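Local coordinates for macrolide 2'-phosphotransferase MphH (Brachybacterium faecium, PDB 5UXD), which binds azithromycin and probably phosphorylates macrolide antibiotics at the 2'-hydroxyl, a modification that confers resistance, at residues Pro189-His203 with Val214-Asp228. Residues are numbered along the deposited sequence; the frame is centred on the assembly and turned at random.
Sequences PGHSVLTHGELYPAH and VLDWTTAAVGDPAKD
His196 sets one ring edge against a face of the Trp217 indole, an edge-to-face pair with planes at 66°. His196 CD2 lies 3.6 Å from CE3 of Trp217. The ring has CG anti to the backbone N (chi1 180°), which carries it toward residues 214-217, where the chain leaves strand 210-214. There His196 NE2 donates to Leu215 O at 2.9 Å, nearly straight and in the ring plane. ND1 accepts from Glu198 N, also in plane, so both ring nitrogens are used and the ring cannot easily rotate. Leu199 CD1 covers one ring face and also packs on Val214 CG1.

Asp228 grips the turn after strand 193-195 with both carboxylate oxygens. Asp228 OD2 takes His196 N at 2.9 Å and Asp228 OD1 takes Gly197 N at 2.9 Å, each through its syn lone pair. His133 also bonds OD2. Thr219, of the same segment as Asp228, donates from OG1 to His196 O at 2.7 Å.

Before this turn, residues 193-195 pair antiparallel with 221-223. Thr195 binds Ala221 O twice, through N and OG1, from opposite faces of the carbonyl plane. Pro225 CG lies over a face of the His191 ring, a CH-pi contact, and touches Val193 CG2 at 3.6 Å.

The 196-203 loop is consistent with the catalytic loop of the kinase-like fold, and Asp216 probably begins the counterpart of the DFG segment. In another structure of this protein His203 and Asp216 bind magnesium. Here Leu215 N donates to His203 O at 2.9 Å, joining the two site-bearing loops, while Glu198 and Tyr200 touch azithromycin. Helix 119-133 packs on Val193, Leu199 and Asp228, helix 59-72 on Trp217 and Ala220, and helix 259-268 on Pro189 and Asp224.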
ATOM      1  N   PRO A 189      -6.668   8.507 -16.757  1.00 16.99           N
ATOM      2  CA  PRO A 189      -6.367   7.248 -17.447  1.00 16.14           C
ATOM      3  C   PRO A 189      -7.481   6.813 -18.379  1.00 15.11           C
ATOM      4  O   PRO A 189      -8.661   7.080 -18.141  1.00 17.01           O
ATOM      5  CB  PRO A 189      -6.201   6.241 -16.297  1.00 14.56           C
ATOM      6  CG  PRO A 189      -7.029   6.828 -15.169  1.00 15.43           C
ATOM      7  CD  PRO A 189      -6.829   8.317 -15.300  1.00 18.86           C
ATOM      8  N   GLY A 190      -7.081   6.098 -19.430  1.00 17.87           N
ATOM      9  CA  GLY A 190      -7.991   5.481 -20.379  1.00 13.67           C
ATOM     10  C   GLY A 190      -8.095   3.980 -20.249  1.00 19.64           C
ATOM     11  O   GLY A 190      -8.758   3.346 -21.082  1.00 16.96           O
ATOM     12  N   HIS A 191      -7.449   3.379 -19.249  1.00 15.07           N
ATOM     13  CA  HIS A 191      -7.554   1.956 -18.982  1.00 14.36           C
ATOM     14  C   HIS A 191      -7.286   1.750 -17.500  1.00 14.99           C
ATOM     15  O   HIS A 191      -6.609   2.568 -16.856  1.00 16.59           O
ATOM     16  CB  HIS A 191      -6.581   1.122 -19.841  1.00 14.77           C
ATOM     17  CG  HIS A 191      -5.131   1.292 -19.480  1.00 16.09           C
ATOM     18  ND1 HIS A 191      -4.448   2.479 -19.652  1.00 18.66           N
ATOM     19  CD2 HIS A 191      -4.229   0.412 -18.972  1.00 16.00           C
ATOM     20  CE1 HIS A 191      -3.193   2.327 -19.265  1.00 19.54           C
ATOM     21  NE2 HIS A 191      -3.035   1.084 -18.843  1.00 15.97           N
ATOM     22  N   SER A 192      -7.872   0.681 -16.965  1.00 14.17           N
ATOM     23  CA  SER A 192      -7.799   0.219 -15.587  1.00 12.52           C
ATOM     24  C   SER A 192      -6.938  -1.030 -15.492  1.00 16.78           C
ATOM     25  O   SER A 192      -6.917  -1.864 -16.404  1.00 16.35           O
ATOM     26  CB  SER A 192      -9.193  -0.078 -15.031  1.00 15.60           C
ATOM     27  OG  SER A 192     -10.031   1.054 -15.116  1.00 27.22           O
ATOM     28  N   VAL A 193      -6.176  -1.162 -14.404  1.00 18.21           N
ATOM     29  CA  VAL A 193      -5.282  -2.289 -14.166  1.00 15.65           C
ATOM     30  C   VAL A 193      -5.401  -2.683 -12.702  1.00 16.39           C
ATOM     31  O   VAL A 193      -5.917  -1.933 -11.875  1.00 15.75           O
ATOM     32  CB  VAL A 193      -3.809  -1.949 -14.477  1.00 16.17           C
ATOM     33  CG1 VAL A 193      -3.608  -1.633 -15.977  1.00 13.22           C
ATOM     34  CG2 VAL A 193      -3.355  -0.774 -13.610  1.00 12.42           C
ATOM     35  N   LEU A 194      -4.890  -3.869 -12.375  1.00 16.62           N
ATOM     36  CA  LEU A 194      -4.702  -4.230 -10.976  1.00 16.78           C
ATOM     37  C   LEU A 194      -3.610  -3.357 -10.381  1.00 15.80           C
ATOM     38  O   LEU A 194      -2.511  -3.265 -10.942  1.00 16.04           O
ATOM     39  CB  LEU A 194      -4.325  -5.702 -10.846  1.00 13.98           C
ATOM     40  CG  LEU A 194      -3.862  -6.173  -9.458  1.00 16.16           C
ATOM     41  CD1 LEU A 194      -4.962  -5.960  -8.414  1.00 15.19           C
ATOM     42  CD2 LEU A 194      -3.426  -7.637  -9.477  1.00 22.04           C
ATOM     43  N   THR A 195      -3.916  -2.689  -9.273  1.00 14.68           N
ATOM     44  CA  THR A 195      -2.948  -1.809  -8.631  1.00 16.07           C
ATOM     45  C   THR A 195      -2.715  -2.226  -7.183  1.00 16.44           C
ATOM     46  O   THR A 195      -3.567  -2.848  -6.543  1.00 15.62           O
ATOM     47  CB  THR A 195      -3.388  -0.332  -8.660  1.00 15.13           C
ATOM     48  OG1 THR A 195      -4.553  -0.146  -7.843  1.00 20.23           O
ATOM     49  CG2 THR A 195      -3.683   0.136 -10.096  1.00 16.64           C
ATOM     50  N   HIS A 196      -1.534  -1.864  -6.678  1.00 15.78           N
ATOM     51  CA  HIS A 196      -1.220  -2.018  -5.259  1.00 16.16           C
ATOM     52  C   HIS A 196      -1.893  -0.941  -4.400  1.00 23.00           C
ATOM     53  O   HIS A 196      -2.522  -1.256  -3.382  1.00 23.58           O
ATOM     54  CB  HIS A 196       0.293  -1.992  -5.060  1.00 15.71           C
ATOM     55  CG  HIS A 196       0.715  -2.142  -3.630  1.00 19.25           C
ATOM     56  ND1 HIS A 196       0.655  -1.103  -2.726  1.00 16.83           N
ATOM     57  CD2 HIS A 196       1.207  -3.204  -2.949  1.00 13.17           C
ATOM     58  CE1 HIS A 196       1.083  -1.519  -1.548  1.00 17.82           C
ATOM     59  NE2 HIS A 196       1.431  -2.790  -1.658  1.00 17.37           N
ATOM     60  N   GLY A 197      -1.721   0.341  -4.760  1.00 21.71           N
ATOM     61  CA  GLY A 197      -2.409   1.449  -4.111  1.00 14.39           C
ATOM     62  C   GLY A 197      -1.583   2.259  -3.132  1.00 30.25           C
ATOM     63  O   GLY A 197      -1.983   3.377  -2.780  1.00 30.24           O
ATOM     64  N   GLU A 198      -0.460   1.731  -2.670  1.00 23.54           N
ATOM     65  CA  GLU A 198       0.363   2.424  -1.689  1.00 25.64           C
ATOM     66  C   GLU A 198       1.814   2.004  -1.897  1.00 25.86           C
ATOM     67  O   GLU A 198       2.523   1.604  -0.969  1.00 25.08           O
ATOM     68  CB  GLU A 198      -0.129   2.142  -0.270  1.00 30.16           C
ATOM     69  CG  GLU A 198      -0.403   3.409   0.533  1.00 41.54           C
ATOM     70  CD  GLU A 198      -1.157   3.141   1.817  1.00 40.67           C
ATOM     71  OE1 GLU A 198      -2.384   3.371   1.851  1.00 39.18           O
ATOM     72  OE2 GLU A 198      -0.518   2.694   2.788  1.00 38.85           O
ATOM     73  N   LEU A 199       2.269   2.091  -3.145  1.00 17.16           N
ATOM     74  CA  LEU A 199       3.581   1.578  -3.514  1.00 19.78           C
ATOM     75  C   LEU A 199       4.618   2.675  -3.305  1.00 22.69           C
ATOM     76  O   LEU A 199       5.025   3.386  -4.224  1.00 22.93           O
ATOM     77  CB  LEU A 199       3.574   1.059  -4.945  1.00 19.77           C
ATOM     78  CG  LEU A 199       4.687   0.044  -5.234  1.00 19.33           C
ATOM     79  CD1 LEU A 199       4.640  -1.127  -4.250  1.00 18.97           C
ATOM     80  CD2 LEU A 199       4.602  -0.478  -6.640  1.00 17.60           C
ATOM     81  N   TYR A 200       5.045   2.811  -2.059  1.00 20.63           N
ATOM     82  CA  TYR A 200       6.189   3.629  -1.686  1.00 18.49           C
ATOM     83  C   TYR A 200       7.139   2.756  -0.879  1.00 22.65           C
ATOM     84  O   TYR A 200       6.797   1.623  -0.524  1.00 21.34           O
ATOM     85  CB  TYR A 200       5.733   4.890  -0.922  1.00 18.39           C
ATOM     86  CG  TYR A 200       5.001   4.696   0.386  1.00 27.49           C
ATOM     87  CD1 TYR A 200       3.645   4.401   0.408  1.00 33.64           C
ATOM     88  CD2 TYR A 200       5.652   4.880   1.600  1.00 31.44           C
ATOM     89  CE1 TYR A 200       2.967   4.248   1.601  1.00 33.51           C
ATOM     90  CE2 TYR A 200       4.983   4.733   2.796  1.00 35.69           C
ATOM     91  CZ  TYR A 200       3.641   4.411   2.792  1.00 39.05           C
ATOM     92  OH  TYR A 200       2.965   4.263   3.985  1.00 50.51           O
ATOM     93  N   PRO A 201       8.375   3.222  -0.640  1.00 22.20           N
ATOM     94  CA  PRO A 201       9.428   2.313  -0.144  1.00 21.15           C
ATOM     95  C   PRO A 201       9.114   1.586   1.159  1.00 28.70           C
ATOM     96  O   PRO A 201       9.686   0.514   1.400  1.00 25.83           O
ATOM     97  CB  PRO A 201      10.630   3.250   0.010  1.00 25.83           C
ATOM     98  CG  PRO A 201      10.451   4.228  -1.093  1.00 26.66           C
ATOM     99  CD  PRO A 201       8.960   4.477  -1.154  1.00 24.83           C
ATOM    100  N   ALA A 202       8.230   2.117   2.008  1.00 26.36           N
ATOM    101  CA  ALA A 202       7.876   1.392   3.224  1.00 28.94           C
ATOM    102  C   ALA A 202       7.167   0.072   2.935  1.00 34.44           C
ATOM    103  O   ALA A 202       7.115  -0.792   3.815  1.00 29.57           O
ATOM    104  CB  ALA A 202       6.994   2.254   4.123  1.00 42.13           C
ATOM    105  N   HIS A 203       6.603  -0.101   1.736  1.00 20.85           N
ATOM    106  CA  HIS A 203       5.919  -1.337   1.382  1.00 18.44           C
ATOM    107  C   HIS A 203       6.729  -2.195   0.419  1.00 22.10           C
ATOM    108  O   HIS A 203       6.175  -3.082  -0.240  1.00 23.97           O
ATOM    109  CB  HIS A 203       4.542  -1.028   0.803  1.00 21.15           C
ATOM    110  CG  HIS A 203       3.611  -0.440   1.808  1.00 23.19           C
ATOM    111  ND1 HIS A 203       2.726   0.569   1.510  1.00 26.56           N
ATOM    112  CD2 HIS A 203       3.450  -0.707   3.129  1.00 30.74           C
ATOM    113  CE1 HIS A 203       2.041   0.887   2.597  1.00 28.54           C
ATOM    114  NE2 HIS A 203       2.464   0.128   3.594  1.00 31.20           N
ATOM    115  N   VAL A 214       7.185  -7.118  -2.302  1.00 20.86           N
ATOM    116  CA  VAL A 214       6.206  -6.066  -2.081  1.00 22.32           C
ATOM    117  C   VAL A 214       5.191  -6.567  -1.061  1.00 27.18           C
ATOM    118  O   VAL A 214       4.692  -7.698  -1.167  1.00 24.29           O
ATOM    119  CB  VAL A 214       5.530  -5.632  -3.397  1.00 19.55           C
ATOM    120  CG1 VAL A 214       4.465  -4.572  -3.139  1.00 16.46           C
ATOM    121  CG2 VAL A 214       6.590  -5.087  -4.360  1.00 18.79           C
ATOM    122  N   LEU A 215       4.914  -5.736  -0.063  1.00 22.05           N
ATOM    123  CA  LEU A 215       4.117  -6.111   1.094  1.00 29.25           C
ATOM    124  C   LEU A 215       2.853  -5.266   1.175  1.00 22.75           C
ATOM    125  O   LEU A 215       2.668  -4.299   0.427  1.00 20.73           O
ATOM    126  CB  LEU A 215       4.918  -5.944   2.389  1.00 32.69           C
ATOM    127  CG  LEU A 215       6.410  -6.262   2.341  1.00 40.31           C
ATOM    128  CD1 LEU A 215       7.112  -5.624   3.522  1.00 31.17           C
ATOM    129  CD2 LEU A 215       6.623  -7.769   2.334  1.00 43.28           C
ATOM    130  N   ASP A 216       1.990  -5.651   2.123  1.00 19.30           N
ATOM    131  CA  ASP A 216       0.791  -4.917   2.547  1.00 15.72           C
ATOM    132  C   ASP A 216      -0.115  -4.593   1.359  1.00 17.60           C
ATOM    133  O   ASP A 216      -0.229  -3.458   0.917  1.00 18.38           O
ATOM    134  CB  ASP A 216       1.184  -3.645   3.320  1.00 19.31           C
ATOM    135  CG  ASP A 216       2.252  -3.931   4.383  1.00 33.13           C
ATOM    136  OD1 ASP A 216       2.091  -4.841   5.215  1.00 42.72           O
ATOM    137  OD2 ASP A 216       3.259  -3.203   4.388  1.00 34.25           O
ATOM    138  N   TRP A 217      -0.834  -5.643   0.965  1.00 20.91           N
ATOM    139  CA  TRP A 217      -1.694  -5.626  -0.213  1.00 17.32           C
ATOM    140  C   TRP A 217      -3.157  -5.312   0.104  1.00 18.92           C
ATOM    141  O   TRP A 217      -4.038  -5.613  -0.713  1.00 21.39           O
ATOM    142  CB  TRP A 217      -1.585  -6.975  -0.934  1.00 20.62           C
ATOM    143  CG  TRP A 217      -0.259  -7.136  -1.630  1.00 18.21           C
ATOM    144  CD1 TRP A 217       0.881  -7.680  -1.112  1.00 20.75           C
ATOM    145  CD2 TRP A 217       0.065  -6.708  -2.954  1.00 14.70           C
ATOM    146  NE1 TRP A 217       1.895  -7.623  -2.042  1.00 15.74           N
ATOM    147  CE2 TRP A 217       1.419  -7.032  -3.180  1.00 15.57           C
ATOM    148  CE3 TRP A 217      -0.659  -6.101  -3.976  1.00 17.35           C
ATOM    149  CZ2 TRP A 217       2.060  -6.768  -4.385  1.00 19.37           C
ATOM    150  CZ3 TRP A 217      -0.018  -5.820  -5.169  1.00 15.17           C
ATOM    151  CH2 TRP A 217       1.328  -6.153  -5.367  1.00 18.90           C
ATOM    152  N   THR A 218      -3.451  -4.710   1.264  1.00 22.91           N
ATOM    153  CA  THR A 218      -4.857  -4.441   1.583  1.00 19.80           C
ATOM    154  C   THR A 218      -5.460  -3.303   0.758  1.00 24.61           C
ATOM    155  O   THR A 218      -6.686  -3.213   0.672  1.00 23.03           O
ATOM    156  CB  THR A 218      -5.040  -4.147   3.079  1.00 28.25           C
ATOM    157  OG1 THR A 218      -4.157  -3.097   3.498  1.00 25.60           O
ATOM    158  CG2 THR A 218      -4.757  -5.405   3.898  1.00 29.36           C
ATOM    159  N   THR A 219      -4.651  -2.438   0.147  1.00 16.27           N
ATOM    160  CA  THR A 219      -5.194  -1.325  -0.632  1.00 20.26           C
ATOM    161  C   THR A 219      -5.381  -1.661  -2.106  1.00 19.29           C
ATOM    162  O   THR A 219      -5.737  -0.770  -2.895  1.00 24.56           O
ATOM    163  CB  THR A 219      -4.295  -0.083  -0.493  1.00 26.62           C
ATOM    164  OG1 THR A 219      -2.935  -0.416  -0.808  1.00 24.25           O
ATOM    165  CG2 THR A 219      -4.339   0.455   0.926  1.00 19.30           C
ATOM    166  N   ALA A 220      -5.145  -2.912  -2.500  1.00 18.62           N
ATOM    167  CA  ALA A 220      -5.192  -3.271  -3.911  1.00 19.75           C
ATOM    168  C   ALA A 220      -6.603  -3.118  -4.464  1.00 17.51           C
ATOM    169  O   ALA A 220      -7.595  -3.330  -3.762  1.00 18.02           O
ATOM    170  CB  ALA A 220      -4.717  -4.705  -4.116  1.00 20.73           C
ATOM    171  N   ALA A 221      -6.674  -2.752  -5.743  1.00 15.28           N
ATOM    172  CA  ALA A 221      -7.922  -2.467  -6.437  1.00 19.90           C
ATOM    173  C   ALA A 221      -7.642  -2.423  -7.930  1.00 18.96           C
ATOM    174  O   ALA A 221      -6.539  -2.069  -8.348  1.00 17.03           O
ATOM    175  CB  ALA A 221      -8.521  -1.134  -5.971  1.00 16.49           C
ATOM    176  N   VAL A 222      -8.642  -2.774  -8.732  1.00 14.50           N
ATOM    177  CA  VAL A 222      -8.516  -2.490 -10.164  1.00 19.77           C
ATOM    178  C   VAL A 222      -8.936  -1.044 -10.406  1.00 19.09           C
ATOM    179  O   VAL A 222     -10.008  -0.604  -9.967  1.00 19.40           O
ATOM    180  CB  VAL A 222      -9.341  -3.478 -11.007  1.00 16.45           C
ATOM    181  CG1 VAL A 222      -9.397  -3.007 -12.480  1.00 12.88           C
ATOM    182  CG2 VAL A 222      -8.741  -4.874 -10.916  1.00 19.34           C
ATOM    183  N   GLY A 223      -8.073  -0.306 -11.094  1.00 14.40           N
ATOM    184  CA  GLY A 223      -8.311   1.111 -11.287  1.00 16.78           C
ATOM    185  C   GLY A 223      -7.129   1.844 -11.892  1.00 12.10           C
ATOM    186  O   GLY A 223      -6.463   1.331 -12.790  1.00 14.95           O
ATOM    187  N   ASP A 224      -6.864   3.040 -11.393  1.00 13.37           N
ATOM    188  CA  ASP A 224      -5.945   3.994 -12.036  1.00 13.35           C
ATOM    189  C   ASP A 224      -4.499   3.508 -11.991  1.00 13.53           C
ATOM    190  O   ASP A 224      -3.930   3.390 -10.898  1.00 15.90           O
ATOM    191  CB  ASP A 224      -6.104   5.351 -11.327  1.00 11.89           C
ATOM    192  CG  ASP A 224      -5.290   6.491 -11.968  1.00 16.60           C
ATOM    193  OD1 ASP A 224      -4.457   6.254 -12.868  1.00 13.12           O
ATOM    194  OD2 ASP A 224      -5.493   7.643 -11.534  1.00 16.67           O
ATOM    195  N   PRO A 225      -3.866   3.234 -13.140  1.00 15.87           N
ATOM    196  CA  PRO A 225      -2.452   2.804 -13.131  1.00 14.25           C
ATOM    197  C   PRO A 225      -1.505   3.790 -12.459  1.00 20.43           C
ATOM    198  O   PRO A 225      -0.451   3.381 -11.943  1.00 15.64           O
ATOM    199  CB  PRO A 225      -2.128   2.665 -14.626  1.00 16.09           C
ATOM    200  CG  PRO A 225      -3.471   2.403 -15.285  1.00 16.76           C
ATOM    201  CD  PRO A 225      -4.458   3.216 -14.493  1.00 17.27           C
ATOM    202  N   ALA A 226      -1.837   5.086 -12.467  1.00 12.34           N
ATOM    203  CA  ALA A 226      -0.930   6.090 -11.911  1.00 14.46           C
ATOM    204  C   ALA A 226      -0.735   5.933 -10.412  1.00 14.32           C
ATOM    205  O   ALA A 226       0.288   6.378  -9.870  1.00 17.81           O
ATOM    206  CB  ALA A 226      -1.467   7.492 -12.208  1.00 16.59           C
ATOM    207  N   LYS A 227      -1.713   5.353  -9.717  1.00 11.85           N
ATOM    208  CA  LYS A 227      -1.601   5.206  -8.269  1.00 15.45           C
ATOM    209  C   LYS A 227      -0.285   4.558  -7.864  1.00 22.95           C
ATOM    210  O   LYS A 227       0.279   4.894  -6.811  1.00 16.22           O
ATOM    211  CB  LYS A 227      -2.763   4.375  -7.736  1.00 22.23           C
ATOM    212  CG  LYS A 227      -4.113   5.009  -7.909  1.00 27.48           C
ATOM    213  CD  LYS A 227      -5.194   4.081  -7.367  1.00 33.42           C
ATOM    214  CE  LYS A 227      -5.059   3.890  -5.859  1.00 37.89           C
ATOM    215  NZ  LYS A 227      -6.233   3.157  -5.293  1.00 43.69           N
ATOM    216  N   ASP A 228       0.229   3.643  -8.689  1.00 13.84           N
ATOM    217  CA  ASP A 228       1.413   2.879  -8.322  1.00 13.58           C
ATOM    218  C   ASP A 228       2.707   3.551  -8.760  1.00 14.52           C
ATOM    219  O   ASP A 228       3.786   3.088  -8.384  1.00 14.69           O
ATOM    220  CB  ASP A 228       1.344   1.457  -8.908  1.00 14.18           C
ATOM    221  CG  ASP A 228       0.348   0.572  -8.173  1.00 22.04           C
ATOM    222  OD1 ASP A 228       0.026   0.915  -7.022  1.00 16.59           O
ATOM    223  OD2 ASP A 228      -0.108  -0.453  -8.739  1.00 14.60           O
TER
HETATM  224  O   HOH W   1      -5.313   0.664  -5.231  1.00 19.19           O
HETATM  225  O   HOH W   2      -1.820   5.448  -4.377  1.00 37.77           O
HETATM  226  O   HOH W   3       0.631   2.959  -5.096  1.00 22.80           O
HETATM  227  O   HOH W   4       5.189   4.731  -6.555  1.00 24.21           O